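Local coordinates for protein xylose isomerase-like TIM barrel (Anabaena variabilis ATCC 29413, PDB 2QW5) that binds a zinc ion and D-xylose in a TIM barrel and is probably a sugar or sugar phosphate isomerase or epimerase, at residues K38-F43 / D316-A321; N69-L74 / V82-N87; V136-D141 / D149-H154; V213-A218 / E235-Q240. All coordinates share one frame; numbering follows the deposited sequence. Where two conformers were deposited one is given.

Interaction 1 (K38-F43 / D316-A321); sequences KKLQRF and DIADEA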
# COMPACT_ATOMS: atom_id res chain seq x y z
N LYS A 38 2.20 34.96 20.22
CA LYS A 38 1.81 35.88 21.29
C LYS A 38 0.96 35.24 22.37
O LYS A 38 1.14 35.52 23.57
CB LYS A 38 1.13 37.14 20.72
CG LYS A 38 2.12 38.04 20.01
CD LYS A 38 1.53 39.33 19.52
CE LYS A 38 2.68 40.24 19.06
NZ LYS A 38 2.27 41.58 18.53
N LYS A 39 0.06 34.34 21.96
CA LYS A 39 -0.78 33.60 22.90
C LYS A 39 0.10 32.69 23.73
O LYS A 39 -0.01 32.63 24.95
CB LYS A 39 -1.83 32.78 22.16
CG LYS A 39 -2.93 32.14 23.08
CD LYS A 39 -3.89 33.19 23.70
CE LYS A 39 -5.31 32.64 24.10
NZ LYS A 39 -5.38 31.64 25.21
N LEU A 40 1.00 31.98 23.05
CA LEU A 40 1.86 31.02 23.72
C LEU A 40 2.81 31.68 24.70
O LEU A 40 3.04 31.16 25.78
CB LEU A 40 2.60 30.16 22.67
CG LEU A 40 1.65 29.20 21.92
CD1 LEU A 40 2.24 28.66 20.65
CD2 LEU A 40 1.20 28.05 22.80
N GLN A 41 3.35 32.85 24.32
CA GLN A 41 4.23 33.64 25.20
C GLN A 41 3.57 33.95 26.53
O GLN A 41 4.28 33.97 27.54
CB GLN A 41 4.62 34.97 24.57
CG GLN A 41 5.69 34.91 23.58
CD GLN A 41 6.14 36.31 23.19
OE1 GLN A 41 5.33 37.14 22.73
NE2 GLN A 41 7.40 36.59 23.42
N ARG A 42 2.25 34.20 26.53
CA ARG A 42 1.52 34.48 27.78
C ARG A 42 1.58 33.29 28.75
O ARG A 42 1.57 33.50 29.95
CB ARG A 42 0.08 34.95 27.53
CG ARG A 42 -0.01 36.29 26.82
CD ARG A 42 -1.40 36.91 26.95
NE ARG A 42 -1.50 38.22 26.29
CZ ARG A 42 -1.05 39.39 26.76
NH1 ARG A 42 -0.39 39.48 27.93
NH2 ARG A 42 -1.23 40.50 26.04
N PHE A 43 1.67 32.06 28.23
CA PHE A 43 1.82 30.86 29.07
C PHE A 43 3.25 30.67 29.59
O PHE A 43 3.48 29.80 30.43
CB PHE A 43 1.44 29.57 28.31
CG PHE A 43 0.07 29.59 27.69
CD1 PHE A 43 -1.01 30.22 28.32
CD2 PHE A 43 -0.16 28.91 26.50
CE1 PHE A 43 -2.29 30.23 27.74
CE2 PHE A 43 -1.43 28.90 25.90
CZ PHE A 43 -2.51 29.58 26.53
N ASP A 316 -5.08 25.06 25.45
CA ASP A 316 -5.28 24.33 26.70
C ASP A 316 -4.14 23.33 26.90
O ASP A 316 -3.51 23.31 27.96
CB ASP A 316 -6.62 23.57 26.72
CG ASP A 316 -7.83 24.49 26.56
OD1 ASP A 316 -7.80 25.66 27.02
OD2 ASP A 316 -8.83 24.04 25.96
N ILE A 317 -3.87 22.52 25.88
CA ILE A 317 -2.81 21.50 25.96
C ILE A 317 -1.42 22.16 26.13
O ILE A 317 -0.63 21.70 26.97
CB ILE A 317 -2.88 20.53 24.76
CG1 ILE A 317 -4.21 19.74 24.78
CG2 ILE A 317 -1.70 19.52 24.74
CD1 ILE A 317 -4.49 18.93 26.05
N ALA A 318 -1.16 23.22 25.37
CA ALA A 318 0.13 23.97 25.43
C ALA A 318 0.40 24.52 26.84
O ALA A 318 1.51 24.40 27.37
CB ALA A 318 0.14 25.11 24.40
N ASP A 319 -0.64 25.08 27.44
CA ASP A 319 -0.54 25.65 28.78
C ASP A 319 -0.27 24.57 29.82
O ASP A 319 0.60 24.74 30.68
CB ASP A 319 -1.80 26.45 29.12
CG ASP A 319 -1.63 27.31 30.36
OD1 ASP A 319 -0.50 27.76 30.66
OD2 ASP A 319 -2.67 27.57 31.00
N GLU A 320 -1.02 23.46 29.76
CA GLU A 320 -0.80 22.36 30.71
C GLU A 320 0.58 21.75 30.53
O GLU A 320 1.16 21.28 31.51
CB GLU A 320 -1.84 21.24 30.51
CG GLU A 320 -3.27 21.62 30.83
CD GLU A 320 -3.54 21.88 32.32
OE1 GLU A 320 -2.92 21.23 33.20
OE2 GLU A 320 -4.39 22.74 32.62
N ALA A 321 1.07 21.75 29.29
CA ALA A 321 2.41 21.17 28.96
C ALA A 321 3.57 21.95 29.68
O ALA A 321 4.47 21.34 30.28
CB ALA A 321 2.60 21.16 27.42
O HOH W 1 1.62 28.59 32.10
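The ring of Phe-43 is held between the two segments, with Asp-319 CB 3.7 Å above one face, over its centre, and the backbone oxygen Lys-39 O lying over the opposite face. This contact closes the ring of outer helices of the TIM barrel: helix 27-42, the first of the series, packs here beside helix 314-332, the last. The Asp-319 CB-to-ring approach is a CH-pi contact almost exactly along the ring normal, and the carboxylate continues it, stacked with its plane 22° from that of the ring. Asp-319 CG stands anti to its backbone N (chi1 -167°), which carries the carboxylate across the ring toward CD1. Further inward, Leu-40 CD2 meets Ala-318 CB at 3.5 Å, and both side chains rest on Ile-13 of strand 11-14, so side-chain packing here is apolar. Phe-43 CD2 reaches the same methyl less closely and from an oblique direction. Tyr-315 and Ile-322 of helix 314-332 also touch the Phe-43 side chain. At the polar end a water joins the segments, giving one hydrogen bond to Phe-43 O at 2.8 Å and another to Asp-319 OD1 at 2.7 Å.

Interaction 2 (N69-L74 / V82-N87); sequences NLRHYL and VKISTN. With XLS (D-xylose), chain C.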
# COMPACT_ATOMS: atom_id res chain seq x y z
N ASN A 69 12.60 37.36 5.69
CA ASN A 69 11.44 38.25 5.80
C ASN A 69 10.49 37.85 6.93
O ASN A 69 9.87 38.73 7.54
CB ASN A 69 10.70 38.34 4.45
CG ASN A 69 11.54 39.00 3.34
OD1 ASN A 69 12.55 39.64 3.60
ND2 ASN A 69 11.12 38.82 2.11
N LEU A 70 10.36 36.55 7.20
CA LEU A 70 9.55 36.08 8.32
C LEU A 70 10.20 36.55 9.63
O LEU A 70 9.52 37.10 10.49
CB LEU A 70 9.35 34.53 8.31
CG LEU A 70 8.52 33.90 9.44
CD1 LEU A 70 7.09 34.49 9.51
CD2 LEU A 70 8.47 32.39 9.33
N ARG A 71 11.51 36.34 9.79
CA ARG A 71 12.23 36.84 11.00
C ARG A 71 12.00 38.35 11.19
O ARG A 71 11.71 38.81 12.31
CB ARG A 71 13.73 36.56 10.88
CG ARG A 71 14.63 36.94 12.08
CD ARG A 71 14.40 36.14 13.33
NE ARG A 71 13.50 36.75 14.32
CZ ARG A 71 13.28 36.28 15.55
NH1 ARG A 71 13.88 35.17 15.96
NH2 ARG A 71 12.46 36.93 16.37
N HIS A 72 12.13 39.12 10.10
CA HIS A 72 11.93 40.57 10.17
C HIS A 72 10.51 40.96 10.53
O HIS A 72 10.31 41.93 11.25
CB HIS A 72 12.39 41.27 8.90
CG HIS A 72 13.86 41.17 8.66
ND1 HIS A 72 14.43 41.36 7.42
CD2 HIS A 72 14.88 40.87 9.50
CE1 HIS A 72 15.74 41.21 7.50
NE2 HIS A 72 16.04 40.91 8.75
N TYR A 73 9.53 40.18 10.07
CA TYR A 73 8.13 40.43 10.40
C TYR A 73 7.85 40.13 11.89
O TYR A 73 7.11 40.87 12.56
CB TYR A 73 7.21 39.63 9.46
CG TYR A 73 5.76 39.86 9.75
CD1 TYR A 73 5.14 41.05 9.36
CD2 TYR A 73 5.00 38.91 10.44
CE1 TYR A 73 3.79 41.31 9.66
CE2 TYR A 73 3.65 39.14 10.72
CZ TYR A 73 3.06 40.34 10.33
OH TYR A 73 1.73 40.56 10.61
N LEU A 74 8.42 39.03 12.40
CA LEU A 74 8.30 38.72 13.83
C LEU A 74 8.91 39.87 14.65
O LEU A 74 8.30 40.32 15.62
CB LEU A 74 8.97 37.39 14.21
CG LEU A 74 8.57 36.03 13.59
CD1 LEU A 74 9.39 34.94 14.29
CD2 LEU A 74 7.11 35.69 13.60
N VAL A 82 12.19 36.65 20.85
CA VAL A 82 11.72 35.25 20.66
C VAL A 82 12.76 34.47 19.87
O VAL A 82 13.16 34.90 18.81
CB VAL A 82 10.34 35.22 19.93
CG1 VAL A 82 9.95 33.76 19.45
CG2 VAL A 82 9.29 35.80 20.84
N LYS A 83 13.21 33.35 20.41
CA LYS A 83 14.17 32.47 19.74
C LYS A 83 13.48 31.36 18.95
O LYS A 83 12.43 30.88 19.34
CB LYS A 83 15.15 31.87 20.76
CG LYS A 83 16.20 32.89 21.29
CD LYS A 83 17.28 32.16 22.13
CE LYS A 83 18.44 33.09 22.61
NZ LYS A 83 17.94 34.22 23.50
N ILE A 84 14.12 30.94 17.87
CA ILE A 84 13.61 29.90 16.99
C ILE A 84 14.67 28.83 16.86
O ILE A 84 15.84 29.16 16.72
CB ILE A 84 13.36 30.45 15.58
CG1 ILE A 84 12.34 31.61 15.59
CG2 ILE A 84 12.90 29.35 14.57
CD1 ILE A 84 11.00 31.25 16.08
N SER A 85 14.24 27.57 16.99
CA SER A 85 15.02 26.39 16.59
C SER A 85 14.27 25.81 15.35
O SER A 85 13.11 26.12 15.11
CB SER A 85 15.11 25.39 17.72
OG SER A 85 13.84 24.92 18.10
N THR A 86 14.96 25.03 14.54
CA THR A 86 14.37 24.45 13.35
C THR A 86 14.38 22.92 13.39
O THR A 86 15.28 22.31 14.00
CB THR A 86 15.04 24.91 12.05
OG1 THR A 86 16.42 24.48 12.05
CG2 THR A 86 14.95 26.36 11.90
N ASN A 87 13.36 22.35 12.75
CA ASN A 87 13.23 20.92 12.55
C ASN A 87 13.35 20.67 11.03
O ASN A 87 12.58 21.19 10.22
CB ASN A 87 11.93 20.39 13.11
CG ASN A 87 11.86 18.91 13.08
OD1 ASN A 87 11.73 18.32 12.02
ND2 ASN A 87 11.89 18.29 14.25
C1 XLS C . 9.28 13.40 14.24
C2 XLS C . 10.29 14.02 13.27
C3 XLS C . 9.68 14.38 11.87
C4 XLS C . 10.23 15.66 11.27
O1 XLS C . 9.57 12.38 15.20
O2 XLS C . 11.00 15.10 13.88
O3 XLS C . 8.27 14.51 11.74
O4 XLS C . 11.63 15.61 11.31
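Val-82, just before strand 83-87, meets Arg-71 of helix 60-76 through its carbonyl oxygen, which the guanidinium grips end-on with two nitrogens. The NH1 bond to Val-82 O is 3.0 Å long and the straighter, with an N-H...O angle of 157°; NH2 reaches the same oxygen at 3.3 Å, in the carbonyl plane and on a lone pair. Val-82 O lies in the guanidinium plane, at its edge. Bends at chi2 (67°) and chi3 (-96°) bring the head of the arginine round to this oxygen, while Leu-74 CD1 covers part of one guanidinium face. Two residues on, Ile-84 points toward the helix: its CG1 lies 3.9 Å from Arg-71 NH1, and its CD1 makes a looser apolar contact with Leu-74 CD1 at 4.4 Å. Ser-85 and Thr-86 continue the strand, bonded through their backbones to strands 47-51 and 125-128. Asn-87 ends it in the sugar pocket, where its OD1 accepts from O4 of D-xylose at 2.8 Å and its ND2 gives a weak bond to O2. The segments thus belong to one beta-alpha-beta unit of the TIM barrel, strand 47-51, helix 60-76 and strand 83-87, with the helix at the strand's start and the ligand at its end. Arg-71 also forms a salt bridge with Asp-75 and donates to Leu-121 O. Its buried charge is thus shared between a carboxylate and two backbone carbonyls, an arrangement that should hold the guanidinium's rotation and offset the cost of burying it.

Interaction 3 (V136-D141 / D149-H154); sequences VFPTTD and DELQEH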
# COMPACT_ATOMS: atom_id res chain seq x y z
N VAL A 136 11.46 6.64 5.47
CA VAL A 136 11.71 5.98 4.23
C VAL A 136 12.30 4.64 4.59
O VAL A 136 13.53 4.47 4.61
CB VAL A 136 12.65 6.80 3.28
CG1 VAL A 136 12.91 6.06 1.94
CG2 VAL A 136 12.06 8.19 3.00
N PHE A 137 11.43 3.69 4.89
CA PHE A 137 11.85 2.33 5.21
C PHE A 137 12.32 1.71 3.91
O PHE A 137 11.60 1.78 2.92
CB PHE A 137 10.71 1.53 5.87
CG PHE A 137 10.27 2.08 7.20
CD1 PHE A 137 10.84 1.65 8.38
CD2 PHE A 137 9.23 3.02 7.26
CE1 PHE A 137 10.39 2.16 9.65
CE2 PHE A 137 8.80 3.53 8.47
CZ PHE A 137 9.37 3.10 9.67
N PRO A 138 13.56 1.15 3.88
CA PRO A 138 14.06 0.62 2.63
C PRO A 138 13.38 -0.66 2.18
O PRO A 138 12.90 -1.41 3.00
CB PRO A 138 15.55 0.34 2.91
CG PRO A 138 15.67 0.24 4.33
CD PRO A 138 14.56 1.08 4.95
N THR A 139 13.35 -0.87 0.87
CA THR A 139 12.75 -2.06 0.27
C THR A 139 13.68 -2.57 -0.82
O THR A 139 14.59 -1.86 -1.29
CB THR A 139 11.35 -1.77 -0.33
OG1 THR A 139 11.44 -0.71 -1.27
CG2 THR A 139 10.37 -1.32 0.76
N THR A 140 13.45 -3.82 -1.24
CA THR A 140 14.21 -4.42 -2.32
C THR A 140 13.70 -3.77 -3.60
O THR A 140 12.73 -2.97 -3.58
CB THR A 140 13.99 -5.92 -2.39
OG1 THR A 140 12.61 -6.17 -2.69
CG2 THR A 140 14.42 -6.59 -1.09
N ASP A 141 14.34 -4.08 -4.73
CA ASP A 141 13.84 -3.58 -6.03
C ASP A 141 12.43 -4.10 -6.37
O ASP A 141 11.68 -3.40 -7.06
CB ASP A 141 14.81 -3.90 -7.17
CG ASP A 141 16.00 -2.97 -7.20
OD1 ASP A 141 16.09 -2.04 -6.38
OD2 ASP A 141 16.84 -3.15 -8.09
N ASP A 149 17.83 -8.02 11.19
CA ASP A 149 19.25 -8.21 10.90
C ASP A 149 19.66 -7.68 9.55
O ASP A 149 20.67 -6.98 9.46
CB ASP A 149 19.68 -9.66 11.06
CG ASP A 149 19.46 -10.17 12.48
OD1 ASP A 149 18.29 -10.19 12.93
OD2 ASP A 149 20.44 -10.53 13.14
N GLU A 150 18.85 -7.99 8.54
CA GLU A 150 19.10 -7.53 7.17
C GLU A 150 19.11 -5.98 7.11
O GLU A 150 19.98 -5.38 6.49
CB GLU A 150 18.06 -8.11 6.22
CG GLU A 150 18.42 -7.94 4.75
CD GLU A 150 17.36 -8.42 3.80
OE1 GLU A 150 16.21 -8.74 4.22
OE2 GLU A 150 17.69 -8.45 2.59
N LEU A 151 18.15 -5.35 7.75
CA LEU A 151 18.11 -3.89 7.81
C LEU A 151 19.37 -3.32 8.48
O LEU A 151 19.95 -2.34 7.98
CB LEU A 151 16.85 -3.36 8.55
CG LEU A 151 16.77 -1.86 8.71
CD1 LEU A 151 16.83 -1.15 7.33
CD2 LEU A 151 15.48 -1.50 9.47
N GLN A 152 19.80 -3.93 9.58
CA GLN A 152 21.01 -3.45 10.31
C GLN A 152 22.28 -3.55 9.45
O GLN A 152 23.10 -2.66 9.48
CB GLN A 152 21.15 -4.13 11.69
CG GLN A 152 20.03 -3.73 12.70
CD GLN A 152 19.97 -2.23 12.98
OE1 GLN A 152 21.00 -1.58 13.04
NE2 GLN A 152 18.74 -1.67 13.15
N GLU A 153 22.40 -4.61 8.65
CA GLU A 153 23.53 -4.76 7.71
C GLU A 153 23.50 -3.67 6.63
O GLU A 153 24.54 -3.07 6.33
CB GLU A 153 23.58 -6.16 7.09
CG GLU A 153 23.90 -7.26 8.07
CD GLU A 153 25.28 -7.05 8.73
OE1 GLU A 153 26.30 -6.81 8.03
OE2 GLU A 153 25.35 -7.10 9.96
N HIS A 154 22.29 -3.42 6.09
CA HIS A 154 22.02 -2.36 5.10
C HIS A 154 22.39 -0.98 5.67
O HIS A 154 23.03 -0.14 4.99
CB HIS A 154 20.52 -2.37 4.73
CG HIS A 154 20.08 -1.24 3.83
ND1 HIS A 154 19.95 -1.39 2.47
CD2 HIS A 154 19.71 0.03 4.11
CE1 HIS A 154 19.56 -0.24 1.94
NE2 HIS A 154 19.41 0.63 2.91
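Pro-138 has the largest share of the buried surface, its ring directed at helix 148-176 and touching both Leu-151 and His-154, one helical turn apart. The segment carrying it belongs to the long loop that follows strand 125-128 of the TIM barrel. Leu-151 CD1 meets Pro-138 CG at 3.5 Å and lies somewhat farther from CD, the two side chains crossing at about a right angle. At the next ring carbon, Pro-138 CB lies 3.9 Å from His-154 NE2, coming obliquely to the imidazole in an off-centre CH-pi contact, 28° from the ring normal. With CG anti to the backbone N (chi1 174°), His-154 extends from the helix toward the loop, and its NE2 is hydrogen-bonded to Arg-158, one turn further along. Pro-191 also packs on the proline. Subunits meet in this region: Gln-152 and Asp-149 bond to Thr-296 and Lys-299 of a second subunit, while Asp-141 pairs with Arg-92 of a third. The centre of the contact lies about 24 Å from the centre of the chain, where the loop, coming from strand 125-128, folds back against the first turns of helix 148-176, into which it leads.

Interaction 4 (V213-A218 / E235-Q240); sequences VVIDSA and EYLAQQ. With ZN (zinc ion), chain D.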
# COMPACT_ATOMS: atom_id res chain seq x y z
N VAL A 213 23.55 15.81 19.14
CA VAL A 213 22.25 15.14 19.31
C VAL A 213 21.18 15.98 19.96
O VAL A 213 21.46 16.92 20.70
CB VAL A 213 22.40 13.83 20.17
CG1 VAL A 213 23.63 13.06 19.78
CG2 VAL A 213 22.48 14.12 21.63
N VAL A 214 19.95 15.60 19.65
CA VAL A 214 18.79 16.01 20.42
C VAL A 214 18.30 14.70 21.06
O VAL A 214 18.27 13.66 20.39
CB VAL A 214 17.66 16.66 19.59
CG1 VAL A 214 17.35 15.87 18.30
CG2 VAL A 214 16.45 16.86 20.49
N ILE A 215 17.99 14.75 22.36
CA ILE A 215 17.36 13.64 23.07
C ILE A 215 15.91 14.07 23.27
O ILE A 215 15.67 15.08 23.91
CB ILE A 215 18.02 13.30 24.42
CG1 ILE A 215 19.53 13.01 24.26
CG2 ILE A 215 17.30 12.08 25.06
CD1 ILE A 215 20.21 12.85 25.58
N ASP A 216 14.99 13.29 22.71
CA ASP A 216 13.52 13.48 22.78
C ASP A 216 13.03 12.33 23.67
O ASP A 216 13.30 11.15 23.35
CB ASP A 216 12.96 13.40 21.38
CG ASP A 216 11.42 13.38 21.31
OD1 ASP A 216 10.77 12.63 22.06
OD2 ASP A 216 10.88 14.07 20.44
N SER A 217 12.32 12.66 24.75
CA SER A 217 11.85 11.68 25.74
C SER A 217 10.92 10.60 25.16
O SER A 217 11.01 9.44 25.58
CB SER A 217 11.17 12.38 26.91
OG SER A 217 10.01 13.12 26.49
N ALA A 218 10.05 10.97 24.20
CA ALA A 218 9.15 9.99 23.53
C ALA A 218 9.96 8.90 22.82
O ALA A 218 9.69 7.71 23.00
CB ALA A 218 8.22 10.68 22.53
N GLU A 235 25.88 11.48 30.18
CA GLU A 235 27.19 11.93 30.67
C GLU A 235 28.26 11.91 29.55
O GLU A 235 29.05 12.84 29.45
CB GLU A 235 27.62 11.11 31.90
CG GLU A 235 26.68 11.31 33.13
CD GLU A 235 26.83 10.26 34.27
OE1 GLU A 235 27.50 9.19 34.11
OE2 GLU A 235 26.25 10.52 35.35
N TYR A 236 28.25 10.88 28.71
CA TYR A 236 29.19 10.78 27.59
C TYR A 236 28.99 11.93 26.58
O TYR A 236 29.94 12.55 26.14
CB TYR A 236 29.05 9.43 26.89
CG TYR A 236 29.91 9.31 25.66
CD1 TYR A 236 31.29 9.17 25.77
CD2 TYR A 236 29.36 9.37 24.37
CE1 TYR A 236 32.10 9.06 24.64
CE2 TYR A 236 30.17 9.27 23.22
CZ TYR A 236 31.53 9.11 23.38
OH TYR A 236 32.35 9.03 22.29
N LEU A 237 27.74 12.19 26.22
CA LEU A 237 27.44 13.24 25.25
C LEU A 237 27.87 14.60 25.72
O LEU A 237 28.45 15.36 24.94
CB LEU A 237 25.95 13.21 24.84
CG LEU A 237 25.62 12.00 23.93
CD1 LEU A 237 24.12 11.76 23.86
CD2 LEU A 237 26.23 12.12 22.51
N ALA A 238 27.54 14.93 26.97
CA ALA A 238 27.91 16.23 27.58
C ALA A 238 29.45 16.38 27.64
O ALA A 238 29.98 17.43 27.31
CB ALA A 238 27.30 16.37 28.96
N GLN A 239 30.15 15.30 28.03
CA GLN A 239 31.63 15.26 28.02
C GLN A 239 32.18 15.59 26.63
O GLN A 239 33.13 16.34 26.51
CB GLN A 239 32.13 13.90 28.48
CG GLN A 239 33.62 13.53 28.18
CD GLN A 239 33.78 12.07 27.75
OE1 GLN A 239 34.37 11.78 26.70
NE2 GLN A 239 33.19 11.13 28.54
N GLN A 240 31.57 15.01 25.60
CA GLN A 240 32.00 15.20 24.21
C GLN A 240 31.60 16.54 23.63
O GLN A 240 32.03 16.88 22.53
CB GLN A 240 31.42 14.07 23.34
CG GLN A 240 31.98 12.71 23.67
CD GLN A 240 33.37 12.51 23.09
OE1 GLN A 240 33.54 12.47 21.87
NE2 GLN A 240 34.36 12.36 23.95
ZN ZN D . 11.19 15.05 18.39
O HOH W 2 10.04 13.95 17.13
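Leu-237 of helix 227-240 and Val-213 of strand 211-216 reach toward each other, tip to tip, methyl against methyl. Leu-237 CD1 lies 3.6 Å from Val-213 CG2, and its other branch, CD2, lies 3.9 Å from Val-213 CG1, so each end carbon of the leucine has its own partner. Val-213 CG1 stands anti to the carbonyl carbon (chi1 -42°), which leaves CG2 between the backbone N and the carbonyl carbon, and both methyls face the helix. Ile-215, next on the same side of the strand, adds a looser contact from its CD1 to Leu-237 CD1 at 4.4 Å. All three side chains are buried in the apolar layer between barrel and helix. Outside this first shell, Leu-199 and Leu-203 of helix 196-203 pack on Val-213, and Leu-196 and Phe-266 pack on Ile-215.

At the end of the strand the chemistry changes. Asp-216 OD2 binds the zinc ion at 2.3 Å, alongside Glu-183, Gln-247 and Glu-281, and a water is bound to the zinc ion at 2.0 Å. Asp-216 is also the N-cap of helix 217-223; its OD1 accepts a weak capping bond from Ala-218 N at 2.8 Å, which may help orient the carboxylate. Strand 211-216 runs between strands 179-182 and 243-248 in the TIM barrel; helix 227-240 lies on its outer side, with helices 196-203 and 263-273 supplying further apolar side chains around the strand.

In the fold
Interactions 2 and 4 are buried and join barrel strands to outer helices; both strands also reach the ligand and metal sites, ending at the sugar and the zinc ion respectively. Their chemistry differs, since interaction 2 depends on a buried arginine gripping a carbonyl whereas interaction 4 is purely apolar across its two segments. Interaction 1 is partly buried, pairs two outer helices from opposite ends of the chain, and mixes methyl packing with a carboxylate-ring stack and a water. It touches interaction 2 through Gln-41 and Val-82. Interaction 3 stands apart, about 41 Å between centres from interaction 1; it is buried, though far from the chain's centre, and joins a loop to a helix where subunits meet.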